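Local coordinates for 2-methyl-aconitate isomerase (PDB 5K87), which catalyses the cis-trans isomerization of 2-methyl-aconitate during propionate breakdown through the 2-methylcitrate cycle, at residues M19-T23 with L169-T173. The protein carries 1 engineered substitution. Residue numbers count along the deposited sequence, not the author numbering.
Sequences MRGGT and LDGVT
The positive phi of G22 (54°, psi -131°) turns the chain out of strand 12-21. R20 (chi1-3 t, t, p) reaches forward, and NH1 donates to G22 O (2.9 Å). L169 to V172 form a type II beta turn, closed by V172 N to L169 O (3.0 Å). L169 (chi1 m) sets CD1 3.8 Å from G22 CA. The CA-to-CB bond of D170 points away from 19-23; OD2 is hydrogen-bonded to T361 N. T23 CG2 lies 3.8 Å from D170 O and G171 O. A CB on G171 (phi 102°) would clash with it. V172 (chi1 t) puts CG1 over one guanidinium face of R20, 3.5 Å from CZ, and CG2 3.2 Å from G22 O. V172 CA is nearest T23 CA (5.8 Å). No hydrogen bond joins the segments. T23 N is hydrogen-bonded to substrate-binding N111, so the contact borders the active site. Within the dimer interface, R20 salt-bridges D64 of the second subunit. L169, between strands 160-161 and 179-184, touches strand 374-391; M19 packs on helix 113-122.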
# COMPACT_ATOMS: atom_id res chain seq x y z
N MET A 19 11.18 -5.37 4.36
CA MET A 19 12.11 -5.43 3.23
C MET A 19 11.38 -5.47 1.92
O MET A 19 10.27 -6.01 1.82
CB MET A 19 12.99 -6.68 3.30
CG MET A 19 13.76 -6.83 4.58
SD MET A 19 14.92 -8.20 4.55
CE MET A 19 16.07 -7.70 3.27
N ARG A 20 12.00 -4.91 0.89
CA ARG A 20 11.66 -5.25 -0.48
C ARG A 20 12.51 -6.43 -0.94
O ARG A 20 13.73 -6.43 -0.74
CB ARG A 20 11.88 -4.08 -1.44
CG ARG A 20 11.59 -4.46 -2.88
CD ARG A 20 11.97 -3.38 -3.91
NE ARG A 20 13.41 -3.10 -3.95
CZ ARG A 20 14.32 -3.91 -4.48
NH1 ARG A 20 13.98 -5.07 -5.02
NH2 ARG A 20 15.61 -3.55 -4.46
N GLY A 21 11.87 -7.44 -1.53
CA GLY A 21 12.58 -8.49 -2.24
C GLY A 21 11.96 -8.58 -3.62
O GLY A 21 10.75 -8.77 -3.74
N GLY A 22 12.77 -8.42 -4.67
CA GLY A 22 12.22 -8.38 -6.01
C GLY A 22 11.14 -7.31 -6.10
O GLY A 22 11.34 -6.18 -5.64
N THR A 23 9.99 -7.67 -6.66
CA THR A 23 8.88 -6.74 -6.82
C THR A 23 7.83 -6.87 -5.71
O THR A 23 6.66 -6.55 -5.93
CB THR A 23 8.20 -6.94 -8.18
OG1 THR A 23 7.86 -8.33 -8.36
CG2 THR A 23 9.15 -6.55 -9.29
N LEU A 169 15.66 -4.09 -12.08
CA LEU A 169 14.62 -5.08 -12.36
C LEU A 169 13.41 -4.30 -12.82
O LEU A 169 13.06 -3.30 -12.19
CB LEU A 169 14.19 -5.82 -11.08
CG LEU A 169 15.06 -6.35 -9.95
CD1 LEU A 169 14.20 -7.07 -8.92
CD2 LEU A 169 16.07 -7.30 -10.48
N ASP A 170 12.74 -4.77 -13.87
CA ASP A 170 11.48 -4.16 -14.27
C ASP A 170 10.44 -4.42 -13.20
O ASP A 170 10.20 -5.56 -12.78
CB ASP A 170 11.02 -4.69 -15.64
CG ASP A 170 11.83 -4.13 -16.79
OD1 ASP A 170 12.61 -3.18 -16.58
OD2 ASP A 170 11.68 -4.63 -17.93
N GLY A 171 9.82 -3.34 -12.73
CA GLY A 171 8.92 -3.40 -11.60
C GLY A 171 9.55 -2.91 -10.30
O GLY A 171 8.85 -2.78 -9.30
N VAL A 172 10.86 -2.67 -10.31
CA VAL A 172 11.54 -2.11 -9.16
C VAL A 172 12.07 -0.75 -9.53
O VAL A 172 12.89 -0.60 -10.46
CB VAL A 172 12.66 -2.99 -8.61
CG1 VAL A 172 13.39 -2.27 -7.47
CG2 VAL A 172 12.09 -4.31 -8.12
N THR A 173 11.59 0.23 -8.78
CA THR A 173 11.77 1.62 -9.11
C THR A 173 13.25 2.02 -9.21
O THR A 173 13.65 2.69 -10.14
CB THR A 173 11.02 2.47 -8.07
OG1 THR A 173 9.68 1.95 -7.90
CG2 THR A 173 10.99 3.93 -8.50